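Local coordinates for protein ATP-dependent RNA helicase HrpB (Escherichia coli, PDB 6EUD) that hydrolyses ATP to ADP and phosphate as a DExH-box NTPase of the DEAH/RHA helicase group and binds single-stranded RNA, at residues Pro538-Gly543 against Ala549-Ala554; Arg502-Arg507 against Tyr513-Gly518; Ala444-Pro449 against Ser455-Ala460; His532-Ala537 against Leu591-Leu596; Ser489-Leu494 against Leu553-Asp558. One frame throughout, in Å; residues are numbered along the deposited sequence.

Contact 1: Pro538-Gly543 against Ala549-Ala554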
# COMPACT_ATOMS: atom_id res chain seq x y z
N PRO A 538 9.83 1.51 18.54
CA PRO A 538 8.76 0.76 17.89
C PRO A 538 7.57 1.63 17.46
O PRO A 538 6.97 1.34 16.43
CB PRO A 538 8.35 -0.26 18.96
CG PRO A 538 8.82 0.28 20.22
CD PRO A 538 10.07 1.04 19.91
N LEU A 539 7.25 2.67 18.22
CA LEU A 539 6.10 3.51 17.90
C LEU A 539 6.50 4.88 17.34
O LEU A 539 7.16 5.68 18.02
CB LEU A 539 5.22 3.67 19.14
CG LEU A 539 3.75 3.99 18.91
CD1 LEU A 539 3.12 2.94 18.02
CD2 LEU A 539 3.04 4.05 20.23
N LEU A 540 6.07 5.15 16.11
CA LEU A 540 6.50 6.33 15.36
C LEU A 540 5.35 7.04 14.66
O LEU A 540 4.56 6.41 13.94
CB LEU A 540 7.53 5.93 14.30
CG LEU A 540 8.84 5.36 14.80
CD1 LEU A 540 9.42 4.40 13.78
CD2 LEU A 540 9.79 6.50 15.07
N LEU A 541 5.31 8.36 14.82
CA LEU A 541 4.32 9.19 14.13
C LEU A 541 4.94 9.97 12.97
O LEU A 541 5.59 10.99 13.17
CB LEU A 541 3.65 10.15 15.11
CG LEU A 541 2.60 11.09 14.50
CD1 LEU A 541 1.54 10.31 13.70
CD2 LEU A 541 1.94 11.95 15.58
N GLN A 542 4.71 9.48 11.76
CA GLN A 542 5.23 10.11 10.55
C GLN A 542 4.44 11.35 10.21
O GLN A 542 3.23 11.27 10.01
CB GLN A 542 5.18 9.11 9.39
CG GLN A 542 5.89 9.54 8.13
CD GLN A 542 6.10 8.39 7.16
OE1 GLN A 542 6.13 7.22 7.57
NE2 GLN A 542 6.23 8.70 5.88
N GLY A 543 5.12 12.50 10.17
CA GLY A 543 4.51 13.78 9.84
C GLY A 543 3.68 13.71 8.56
O GLY A 543 2.47 13.93 8.58
N ALA A 549 9.77 11.12 10.97
CA ALA A 549 8.73 10.75 11.93
C ALA A 549 9.09 11.16 13.35
O ALA A 549 10.27 11.28 13.69
CB ALA A 549 8.48 9.25 11.86
N ARG A 550 8.07 11.39 14.17
CA ARG A 550 8.29 11.65 15.58
C ARG A 550 8.34 10.33 16.36
O ARG A 550 7.60 9.39 16.08
CB ARG A 550 7.20 12.57 16.14
CG ARG A 550 7.53 13.13 17.50
CD ARG A 550 6.54 14.21 17.91
NE ARG A 550 5.25 13.65 18.30
CZ ARG A 550 4.49 14.15 19.27
NH1 ARG A 550 4.89 15.23 19.94
NH2 ARG A 550 3.33 13.58 19.57
N ILE A 551 9.21 10.27 17.35
CA ILE A 551 9.32 9.09 18.19
C ILE A 551 8.33 9.20 19.35
O ILE A 551 8.39 10.15 20.12
CB ILE A 551 10.76 8.93 18.71
CG1 ILE A 551 11.70 8.67 17.53
CG2 ILE A 551 10.85 7.80 19.72
CD1 ILE A 551 13.17 8.71 17.90
N LEU A 552 7.41 8.24 19.44
CA LEU A 552 6.35 8.28 20.45
C LEU A 552 6.67 7.38 21.64
O LEU A 552 6.49 7.78 22.78
CB LEU A 552 5.01 7.87 19.83
CG LEU A 552 4.46 8.66 18.65
CD1 LEU A 552 3.16 8.05 18.20
CD2 LEU A 552 4.27 10.15 19.01
N LEU A 553 7.14 6.16 21.35
CA LEU A 553 7.59 5.23 22.39
C LEU A 553 8.91 4.61 21.98
O LEU A 553 9.04 4.06 20.88
CB LEU A 553 6.56 4.12 22.65
CG LEU A 553 5.42 4.44 23.60
CD1 LEU A 553 4.53 3.21 23.73
CD2 LEU A 553 5.94 4.91 24.95
N ALA A 554 9.90 4.68 22.86
CA ALA A 554 11.22 4.15 22.53
C ALA A 554 11.91 3.60 23.76
O ALA A 554 11.56 3.94 24.91
CB ALA A 554 12.10 5.21 21.88

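Contact 2: Arg502-Arg507 against Tyr513-Gly518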
# COMPACT_ATOMS: atom_id res chain seq x y z
N ARG A 502 13.71 -0.22 13.10
CA ARG A 502 13.39 0.99 13.85
C ARG A 502 14.37 1.24 14.98
O ARG A 502 14.10 2.04 15.86
CB ARG A 502 11.97 0.93 14.38
CG ARG A 502 10.97 0.78 13.27
CD ARG A 502 9.56 0.71 13.79
NE ARG A 502 8.63 0.49 12.69
CZ ARG A 502 7.34 0.23 12.87
NH1 ARG A 502 6.83 0.14 14.09
NH2 ARG A 502 6.56 0.04 11.81
N ILE A 503 15.50 0.55 14.95
CA ILE A 503 16.67 0.92 15.75
C ILE A 503 17.13 2.32 15.36
O ILE A 503 17.29 2.61 14.18
CB ILE A 503 17.80 -0.06 15.54
CG1 ILE A 503 17.43 -1.42 16.17
CG2 ILE A 503 19.09 0.51 16.11
CD1 ILE A 503 18.41 -2.54 15.85
N ALA A 504 17.33 3.18 16.35
CA ALA A 504 17.62 4.58 16.06
C ALA A 504 18.97 5.04 16.60
O ALA A 504 19.33 4.76 17.75
CB ALA A 504 16.54 5.45 16.61
N ARG A 505 19.73 5.74 15.76
CA ARG A 505 21.01 6.31 16.19
C ARG A 505 20.95 7.82 16.10
O ARG A 505 20.33 8.38 15.18
CB ARG A 505 22.16 5.76 15.36
CG ARG A 505 23.50 6.40 15.69
CD ARG A 505 24.52 6.10 14.61
NE ARG A 505 25.69 6.95 14.75
CZ ARG A 505 26.80 6.60 15.40
NH1 ARG A 505 26.90 5.40 15.96
NH2 ARG A 505 27.81 7.45 15.47
N ARG A 506 21.56 8.48 17.08
CA ARG A 506 21.59 9.94 17.11
C ARG A 506 22.46 10.44 15.97
O ARG A 506 23.53 9.87 15.69
CB ARG A 506 22.10 10.46 18.46
CG ARG A 506 21.88 11.96 18.65
CD ARG A 506 22.43 12.48 19.98
NE ARG A 506 23.89 12.59 19.96
CZ ARG A 506 24.55 13.68 19.56
NH1 ARG A 506 23.90 14.75 19.15
NH2 ARG A 506 25.88 13.68 19.59
N ARG A 507 22.01 11.49 15.31
CA ARG A 507 22.74 12.04 14.18
C ARG A 507 23.08 13.51 14.34
O ARG A 507 22.32 14.38 13.90
CB ARG A 507 21.96 11.81 12.89
CG ARG A 507 22.15 10.42 12.33
CD ARG A 507 22.18 10.46 10.82
NE ARG A 507 22.87 9.30 10.26
CZ ARG A 507 24.18 9.23 10.08
NH1 ARG A 507 24.96 10.24 10.43
NH2 ARG A 507 24.72 8.13 9.55
N TYR A 513 17.49 11.64 15.06
CA TYR A 513 17.85 10.25 14.91
C TYR A 513 17.67 9.78 13.47
O TYR A 513 16.82 10.27 12.74
CB TYR A 513 17.02 9.38 15.86
CG TYR A 513 17.37 9.57 17.32
CD1 TYR A 513 18.41 8.84 17.90
CD2 TYR A 513 16.68 10.48 18.13
CE1 TYR A 513 18.75 9.00 19.22
CE2 TYR A 513 17.02 10.65 19.46
CZ TYR A 513 18.06 9.91 20.00
OH TYR A 513 18.43 10.05 21.31
N GLN A 514 18.48 8.80 13.07
CA GLN A 514 18.19 8.06 11.85
C GLN A 514 17.86 6.61 12.19
O GLN A 514 18.54 5.98 13.02
CB GLN A 514 19.37 8.13 10.88
CG GLN A 514 19.10 7.43 9.56
CD GLN A 514 20.24 7.55 8.57
OE1 GLN A 514 21.42 7.40 8.91
NE2 GLN A 514 19.89 7.85 7.32
N LEU A 515 16.81 6.08 11.57
CA LEU A 515 16.44 4.68 11.81
C LEU A 515 17.25 3.75 10.89
O LEU A 515 17.79 4.19 9.87
CB LEU A 515 14.94 4.46 11.60
CG LEU A 515 13.98 5.31 12.44
CD1 LEU A 515 12.57 4.84 12.24
CD2 LEU A 515 14.34 5.29 13.92
N ALA A 516 17.32 2.47 11.25
CA ALA A 516 18.05 1.49 10.46
C ALA A 516 17.54 1.39 9.02
O ALA A 516 18.27 0.99 8.11
CB ALA A 516 18.00 0.11 11.13
N ASN A 517 16.28 1.77 8.80
CA ASN A 517 15.71 1.67 7.46
C ASN A 517 16.02 2.95 6.68
O ASN A 517 15.56 3.13 5.55
CB ASN A 517 14.21 1.39 7.54
CG ASN A 517 13.44 2.55 8.12
OD1 ASN A 517 14.02 3.55 8.56
ND2 ASN A 517 12.11 2.43 8.14
N GLY A 518 16.78 3.83 7.32
CA GLY A 518 17.35 4.99 6.66
C GLY A 518 16.58 6.27 6.88
O GLY A 518 17.08 7.35 6.54

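Contact 3: Ala444-Pro449 against Ser455-Ala460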
# COMPACT_ATOMS: atom_id res chain seq x y z
N ALA A 444 1.12 -5.64 24.88
CA ALA A 444 -0.13 -5.04 25.31
C ALA A 444 0.02 -3.51 25.30
O ALA A 444 -0.89 -2.78 24.89
CB ALA A 444 -0.54 -5.55 26.68
N ILE A 445 1.19 -3.03 25.70
CA ILE A 445 1.50 -1.60 25.63
C ILE A 445 1.45 -1.04 24.21
O ILE A 445 0.78 -0.04 23.96
CB ILE A 445 2.88 -1.31 26.23
CG1 ILE A 445 2.87 -1.66 27.72
CG2 ILE A 445 3.24 0.17 26.03
CD1 ILE A 445 4.20 -1.51 28.37
N LEU A 446 2.18 -1.66 23.28
CA LEU A 446 2.22 -1.16 21.90
C LEU A 446 0.84 -1.20 21.20
O LEU A 446 0.57 -0.38 20.32
CB LEU A 446 3.27 -1.95 21.09
CG LEU A 446 4.69 -1.68 21.60
CD1 LEU A 446 5.77 -2.53 20.91
CD2 LEU A 446 5.03 -0.20 21.45
N GLU A 447 -0.03 -2.13 21.60
CA GLU A 447 -1.42 -2.18 21.11
C GLU A 447 -2.32 -1.06 21.66
O GLU A 447 -3.26 -0.62 21.00
CB GLU A 447 -2.06 -3.53 21.48
CG GLU A 447 -1.60 -4.69 20.64
CD GLU A 447 -2.21 -6.03 21.05
OE1 GLU A 447 -3.02 -6.12 22.01
OE2 GLU A 447 -1.87 -7.02 20.37
N GLU A 448 -2.07 -0.66 22.91
CA GLU A 448 -2.85 0.38 23.58
C GLU A 448 -1.90 1.29 24.33
O GLU A 448 -1.78 1.19 25.55
CB GLU A 448 -3.88 -0.23 24.53
CG GLU A 448 -5.22 0.47 24.46
CD GLU A 448 -5.93 0.23 23.14
OE1 GLU A 448 -6.02 -0.94 22.72
OE2 GLU A 448 -6.36 1.22 22.51
N PRO A 449 -1.19 2.15 23.58
CA PRO A 449 -0.13 3.03 24.11
C PRO A 449 -0.65 3.95 25.21
O PRO A 449 -1.83 4.29 25.20
CB PRO A 449 0.29 3.86 22.87
CG PRO A 449 -0.15 3.04 21.69
CD PRO A 449 -1.41 2.36 22.13
N SER A 455 7.84 9.27 26.45
CA SER A 455 8.41 8.58 25.31
C SER A 455 9.15 7.30 25.69
O SER A 455 9.37 6.43 24.84
CB SER A 455 9.37 9.49 24.54
OG SER A 455 10.58 9.67 25.26
N ASP A 456 9.54 7.18 26.96
CA ASP A 456 10.25 5.99 27.41
C ASP A 456 9.32 4.77 27.55
O ASP A 456 8.37 4.77 28.34
CB ASP A 456 10.98 6.28 28.73
CG ASP A 456 11.88 5.14 29.16
OD1 ASP A 456 12.09 4.21 28.34
OD2 ASP A 456 12.41 5.18 30.29
N LEU A 457 9.58 3.74 26.75
CA LEU A 457 8.82 2.49 26.79
C LEU A 457 9.09 1.72 28.09
O LEU A 457 8.26 0.94 28.56
CB LEU A 457 9.15 1.63 25.58
CG LEU A 457 8.56 0.22 25.54
CD1 LEU A 457 7.04 0.24 25.39
CD2 LEU A 457 9.21 -0.61 24.45
N GLY A 458 10.25 1.96 28.69
CA GLY A 458 10.59 1.37 29.97
C GLY A 458 9.74 1.92 31.10
O GLY A 458 9.51 1.26 32.11
N VAL A 459 9.26 3.14 30.93
CA VAL A 459 8.36 3.72 31.92
C VAL A 459 7.01 3.02 31.86
O VAL A 459 6.51 2.56 32.89
CB VAL A 459 8.18 5.24 31.74
CG1 VAL A 459 6.93 5.69 32.43
CG2 VAL A 459 9.40 6.00 32.29
N ALA A 460 6.43 2.91 30.67
CA ALA A 460 5.13 2.25 30.54
C ALA A 460 5.21 0.79 31.04
O ALA A 460 4.31 0.31 31.75
CB ALA A 460 4.66 2.30 29.09

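Contact 4: His532-Ala537 against Leu591-Leu596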
# COMPACT_ATOMS: atom_id res chain seq x y z
N HIS A 532 20.47 9.95 24.94
CA HIS A 532 21.17 8.73 24.57
C HIS A 532 21.34 8.57 23.07
O HIS A 532 20.52 9.06 22.29
CB HIS A 532 20.44 7.51 25.13
CG HIS A 532 20.31 7.53 26.62
ND1 HIS A 532 21.31 7.10 27.46
CD2 HIS A 532 19.31 7.96 27.42
CE1 HIS A 532 20.93 7.25 28.71
NE2 HIS A 532 19.71 7.77 28.72
N GLU A 533 22.39 7.87 22.68
CA GLU A 533 22.73 7.73 21.27
C GLU A 533 22.00 6.60 20.54
O GLU A 533 21.69 6.72 19.35
CB GLU A 533 24.23 7.51 21.12
CG GLU A 533 24.67 7.41 19.68
CD GLU A 533 26.16 7.23 19.58
OE1 GLU A 533 26.81 7.25 20.64
OE2 GLU A 533 26.66 7.07 18.44
N TRP A 534 21.73 5.51 21.24
CA TRP A 534 21.08 4.38 20.58
C TRP A 534 19.74 4.01 21.21
O TRP A 534 19.66 3.78 22.41
CB TRP A 534 21.99 3.17 20.57
CG TRP A 534 23.10 3.31 19.62
CD1 TRP A 534 24.32 3.86 19.86
CD2 TRP A 534 23.11 2.88 18.25
NE1 TRP A 534 25.09 3.81 18.72
CE2 TRP A 534 24.37 3.21 17.72
CE3 TRP A 534 22.17 2.25 17.42
CZ2 TRP A 534 24.73 2.93 16.40
CZ3 TRP A 534 22.53 1.97 16.11
CH2 TRP A 534 23.79 2.32 15.61
N LEU A 535 18.70 3.96 20.38
CA LEU A 535 17.36 3.60 20.83
C LEU A 535 16.75 2.53 19.95
O LEU A 535 17.25 2.25 18.87
CB LEU A 535 16.44 4.81 20.85
CG LEU A 535 16.91 6.08 21.56
CD1 LEU A 535 15.95 7.23 21.26
CD2 LEU A 535 17.05 5.82 23.07
N ILE A 536 15.66 1.93 20.42
CA ILE A 536 14.77 1.18 19.54
C ILE A 536 13.43 1.89 19.64
O ILE A 536 12.91 2.04 20.74
CB ILE A 536 14.60 -0.30 19.94
CG1 ILE A 536 15.96 -0.98 20.12
CG2 ILE A 536 13.81 -1.02 18.87
CD1 ILE A 536 15.86 -2.41 20.48
N ALA A 537 12.90 2.36 18.52
CA ALA A 537 11.66 3.13 18.55
C ALA A 537 10.53 2.41 17.83
O ALA A 537 10.29 2.66 16.65
CB ALA A 537 11.86 4.51 17.94
N LEU A 591 30.89 -1.69 9.22
CA LEU A 591 29.87 -2.47 9.91
C LEU A 591 28.57 -1.66 9.94
O LEU A 591 28.61 -0.45 10.34
CB LEU A 591 30.33 -2.86 11.31
CG LEU A 591 31.60 -3.72 11.30
CD1 LEU A 591 32.02 -4.18 12.70
CD2 LEU A 591 31.37 -4.89 10.38
N GLN A 592 27.44 -2.23 9.51
CA GLN A 592 26.29 -1.33 9.49
C GLN A 592 25.07 -2.10 10.11
O GLN A 592 24.98 -3.35 10.10
CB GLN A 592 26.00 -0.85 8.08
CG GLN A 592 25.63 -2.05 7.17
CD GLN A 592 26.05 -1.89 5.72
OE1 GLN A 592 25.38 -1.27 4.90
NE2 GLN A 592 27.09 -2.72 5.36
N ILE A 593 24.18 -1.37 10.76
CA ILE A 593 22.89 -1.91 11.14
C ILE A 593 21.87 -1.28 10.22
O ILE A 593 21.49 -0.12 10.39
CB ILE A 593 22.56 -1.62 12.60
CG1 ILE A 593 23.61 -2.26 13.52
CG2 ILE A 593 21.23 -2.19 12.91
CD1 ILE A 593 23.40 -1.95 14.95
N GLY A 594 21.45 -2.02 9.20
CA GLY A 594 20.62 -1.44 8.16
C GLY A 594 21.38 -0.32 7.46
O GLY A 594 22.50 -0.54 7.00
N GLN A 595 20.80 0.87 7.43
CA GLN A 595 21.42 2.04 6.80
C GLN A 595 22.31 2.83 7.76
O GLN A 595 22.85 3.87 7.38
CB GLN A 595 20.34 2.96 6.23
CG GLN A 595 19.44 2.28 5.23
CD GLN A 595 20.23 1.69 4.09
OE1 GLN A 595 20.89 2.42 3.35
NE2 GLN A 595 20.21 0.36 3.96
N LEU A 596 22.45 2.34 8.99
CA LEU A 596 23.18 3.04 10.06
C LEU A 596 24.61 2.57 10.14
O LEU A 596 24.85 1.41 10.46
CB LEU A 596 22.50 2.84 11.42
CG LEU A 596 21.11 3.43 11.61
CD1 LEU A 596 20.56 3.09 12.99
CD2 LEU A 596 21.19 4.94 11.39

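Contact 5: Ser489-Leu494 against Leu553-Asp558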
# COMPACT_ATOMS: atom_id res chain seq x y z
N SER A 489 15.14 -5.89 31.75
CA SER A 489 16.42 -6.19 31.12
C SER A 489 16.25 -7.17 29.96
O SER A 489 17.20 -7.44 29.26
CB SER A 489 17.41 -6.77 32.13
OG SER A 489 17.11 -8.12 32.48
N LEU A 490 15.05 -7.71 29.78
CA LEU A 490 14.85 -8.67 28.69
C LEU A 490 14.16 -8.05 27.49
O LEU A 490 13.91 -8.73 26.49
CB LEU A 490 14.03 -9.86 29.18
CG LEU A 490 14.65 -10.69 30.31
CD1 LEU A 490 13.63 -11.73 30.80
CD2 LEU A 490 15.94 -11.36 29.82
N ILE A 491 13.86 -6.75 27.58
CA ILE A 491 13.06 -6.06 26.58
C ILE A 491 13.82 -5.84 25.28
O ILE A 491 13.32 -6.18 24.21
CB ILE A 491 12.58 -4.70 27.10
CG1 ILE A 491 11.75 -4.86 28.37
CG2 ILE A 491 11.80 -3.98 26.02
CD1 ILE A 491 11.31 -3.55 28.97
N ALA A 492 15.03 -5.27 25.39
CA ALA A 492 15.80 -4.85 24.21
C ALA A 492 16.00 -5.96 23.17
O ALA A 492 15.74 -5.73 22.01
CB ALA A 492 17.15 -4.26 24.63
N PRO A 493 16.47 -7.16 23.57
CA PRO A 493 16.62 -8.15 22.49
C PRO A 493 15.29 -8.61 21.86
O PRO A 493 15.25 -8.88 20.66
CB PRO A 493 17.35 -9.30 23.18
CG PRO A 493 17.05 -9.13 24.64
CD PRO A 493 16.94 -7.66 24.87
N LEU A 494 14.21 -8.67 22.64
CA LEU A 494 12.88 -8.96 22.09
C LEU A 494 12.43 -7.91 21.07
O LEU A 494 11.92 -8.23 19.99
CB LEU A 494 11.86 -9.04 23.22
CG LEU A 494 12.04 -10.24 24.15
CD1 LEU A 494 11.24 -10.01 25.41
CD2 LEU A 494 11.59 -11.52 23.47
N LEU A 553 7.14 6.16 21.35
CA LEU A 553 7.59 5.23 22.39
C LEU A 553 8.91 4.61 21.98
O LEU A 553 9.04 4.06 20.88
CB LEU A 553 6.56 4.12 22.65
CG LEU A 553 5.42 4.44 23.60
CD1 LEU A 553 4.53 3.21 23.73
CD2 LEU A 553 5.94 4.91 24.95
N ALA A 554 9.90 4.68 22.86
CA ALA A 554 11.22 4.15 22.53
C ALA A 554 11.91 3.60 23.76
O ALA A 554 11.56 3.94 24.91
CB ALA A 554 12.10 5.21 21.88
N LEU A 555 12.90 2.76 23.51
CA LEU A 555 13.69 2.15 24.56
C LEU A 555 15.15 2.48 24.32
O LEU A 555 15.61 2.48 23.16
CB LEU A 555 13.47 0.63 24.60
CG LEU A 555 14.00 -0.04 25.87
CD1 LEU A 555 13.03 0.17 27.03
CD2 LEU A 555 14.30 -1.52 25.64
N LEU A 556 15.88 2.77 25.39
CA LEU A 556 17.30 3.04 25.28
C LEU A 556 18.05 1.73 25.33
O LEU A 556 17.72 0.84 26.12
CB LEU A 556 17.79 4.00 26.37
CG LEU A 556 18.03 3.52 27.80
CD1 LEU A 556 19.46 3.05 28.00
CD2 LEU A 556 17.69 4.64 28.78
N VAL A 557 19.04 1.60 24.47
CA VAL A 557 19.84 0.39 24.38
C VAL A 557 21.32 0.73 24.38
O VAL A 557 21.74 1.73 23.79
CB VAL A 557 19.50 -0.41 23.11
CG1 VAL A 557 18.06 -0.89 23.15
CG2 VAL A 557 19.73 0.42 21.87
N ASP A 558 22.10 -0.07 25.09
CA ASP A 558 23.54 -0.02 24.92
C ASP A 558 23.84 -0.83 23.67
O ASP A 558 23.61 -2.04 23.62
CB ASP A 558 24.25 -0.56 26.16
CG ASP A 558 25.76 -0.43 26.07
OD1 ASP A 558 26.32 0.47 26.73
OD2 ASP A 558 26.37 -1.24 25.34

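Contact 1: Pro538-Gly543 against Ala549-Ala554
Leu539 O accepts two backbone N-H groups of the facing strand: Leu552 N at 2.9 Å and, more weakly, Leu553 N at 3.4 Å. Two consecutive donors on one carbonyl, with Leu552 in a helix-like backbone conformation (phi/psi -100°/-45°), are the signature of a classic beta bulge. The register slips by one residue here, Leu539 facing Leu553 and Leu540 facing Ile551. A second weak bond runs from Leu539 N to Leu553 O. Beyond the bulge the antiparallel pairing tightens: Leu541 and Arg550 form a hydrogen-bonded pair, with Arg550 N 2.7 Å from Leu541 O and Leu541 N 2.8 Å from Arg550 O. The latter oxygen also receives the CA-H of Leu540.

The two strands form a hairpin in a curled sheet whose pairing matches the fourth and fifth strands of an OB-fold barrel, a domain known from DEAH/RHA helicases.

Apolar contacts line both faces. On one, Leu540 and Ile551 lie side by side, CD2 to CG1 at 3.8 Å, while the methyl of Ala549 sits 3.6 Å from Gln542 CA; Leu307 of strand 307-314 covers this end. On the other, Leu539 and Leu553 point the same way, with their CB atoms 3.8 Å apart. Leu552, the bulged residue, points toward the other strand; with CG anti to its carbonyl carbon (chi1 -58°), its CD1 lies 3.8 Å from Leu541 CB.

The polar end of Gln542 turns from the hairpin partner to Thr305, which bonds OE1, and to Asp302 and Ser544 O, which both accept from NE2.

Contact 2: Arg502-Arg507 against Tyr513-Gly518
The first hairpin of the OB-fold barrel brings Arg505 and Gln514 together as its hydrogen-bonded pair, with Ala504-Leu515 and Arg506-Tyr513 as the non-hydrogen-bonded pairs beside it. Arg505 N gives to Gln514 O at 3.0 Å, and Gln514 N returns a bond to Arg505 O. At the far end Ala516 N reaches Ile503 O at 2.9 Å, bent to 131° at the hydrogen as the chain enters a type I turn, Leu515 to Gly518.

Gln514 links strand and turn. Its extended chain, CG anti to the backbone N (chi1 -177°), places OE1 2.7 Å from Arg507 NE and lets NE2 donate to Gly518 O at 3.0 Å. NE meets OE1 from above the amide plane, the two flat groups being 79° apart. A leucine here would probably leave Arg507 NE and Gly518 O without these partners and the guanidinium freer to swing.

On the other face Ala504 CB packs 3.5 Å from Leu515 CD2, and Tyr513 CE1 lies 3.7 Å from Arg506 CB. Strand 534-542 pairs along the outer side of strand 503-506, strand 520-522 flanks strand 512-515, and Leu596 of strand 596-602 covers Arg505 and Gln514.

Contact 3: Ala444-Pro449 against Ser455-Ala460
Ile445 reaches from the last turns of helix 433-447 toward Leu457 and Ala460, at the start of helix 457-462. CB already points at the second helix, and the contact is made by the two ends of its branches. CG2, anti to the backbone N, touches two residues: Leu457 CD1 at 3.9 Å and Ala460 CB at 4.0 Å. The other branch leaves with CG1 anti to the carbonyl carbon (chi1 -64°) and continues extended, so that the terminal CD1 stands farthest forward. This methyl lies 3.7 Å from Ala460 C and 3.9 Å from Ala460 CB, resting on backbone as well as side chain.

Leu457 comes in obliquely. Its CD1 meets Ile445 CG2 and approaches Leu446 CD2 more loosely, at 4.4 Å. An alanine in place of Ile445 removes both branches, which would probably open a gap between the helices and leave Leu457 CD1 and the Ala460 methyl without their main apolar partner here.

The two segments are the end of one helix, at Glu447, and the start of the next, joined by a loop, with Asp456 as N-cap. Within the second segment Asp456 OD1 accepts Gly458 N at 2.9 Å, met from above the carboxylate plane. Trp468 of helix 466-479 lies against both Ile445 and Ala460, and Leu553 packs on Ile445 and Leu446 from the barrel side.

No hydrogen bond crosses between the segments, so they are held to each other by the fit of aliphatic groups, three of the four touching residues being buried.

Contact 4: His532-Ala537 against Leu591-Leu596
Ile593 N donates to Leu596 O at 2.9 Å, and Leu596 N answers to Ile593 O at 3.0 Å, closing the type II' beta turn whose first and last side chains, those of Ile593 and Leu596, meet Trp534. The turn joins strands 584-593 and 596-602 of a three-stranded antiparallel sheet in the HrpB connector region; Gly594 occupies its second position with the positive phi of 61° that this turn type requires. Trp534 belongs to strand 534-542 of the OB-fold barrel, so the contact docks the connector hairpin on the barrel.

With CG anti to the carbonyl carbon (chi1 -73°), the indole is carried out from its strand and presents the six-membered ring to the turn, whose side chains come from the opposite direction. Ile593 and Leu596 arrive on different sides of the indole plane, both obliquely, and straddle the same ring carbon. The packing is purely by van der Waals contact. Ile503 and Ile559 add to the apolar surroundings, each touching both Trp534 and Ile593, while Arg505 lies against Trp534 and Leu596. The meeting point is Trp534 CZ3, which is 3.9 Å from Leu596 CD1 and 4.2 Å from Ile593 CD1.

Contact 5: Ser489-Leu494 against Leu553-Asp558
No ring, amide or carboxylate group takes part where Ile491 and Ala492 meet Leu555 and Val557; the side chains that meet are all aliphatic and have neither faces nor edges to match. The contact lays the first turn of helix 491-498 against strand 554-556, the short strand that follows the corner at Leu553 and pairs with strand 534-542 of the OB-fold barrel. It therefore joins the helical part of the chain before the barrel to the barrel's sheet.

Leu555 is the central group. Its CG stands anti to the backbone N (chi1 -167°), and this directs CD2 toward the helix, crossing Ile491 obliquely. CD2 lies 3.5 Å from Ile491 CG2 and 3.9 Å from its CB, and it also reaches the helix backbone, 3.8 Å from Ala492 N. Ala492 CB is more distant from the same methyl, at 4.1 Å. The small alanine lets the backbones draw close, with Ala492 CA and Val557 CA 6.6 Å apart.

Behind Ile491, Thr438 and Ile442 of helix 433-447 continue the packing, while Trp534 and Ile536 lie against Val557. Just beyond, Asp558 is the N-cap of helix 559-565, its OD2 accepting Glu561 N. Val557 turns CG1 anti to its carbonyl carbon (chi1 -64°), and that methyl ends 3.8 Å from Ala492 CB.

Overall arrangement
Contacts 1, 2, 4 and 5 all reach one curled sheet, the OB-fold barrel, and strand 534-542 serves both contact 1 and contact 4. Contacts 2 and 4 lie closest, their centres about 5 Å apart, and are joined where Ala516 O meets Gln595 N at 2.6 Å. Contacts 1 and 5 share Leu553 and Ala554 at the corner after the bulged strand, and there contact 3 is tied in: Ala554 N lies 2.7 Å from Ser455 O, and Ala554 O 2.7 Å from Leu457 N. Contacts 2 and 3 do not touch, with centres about 19 Å apart. All five lie away from the predicted ATP site and the DEFH box.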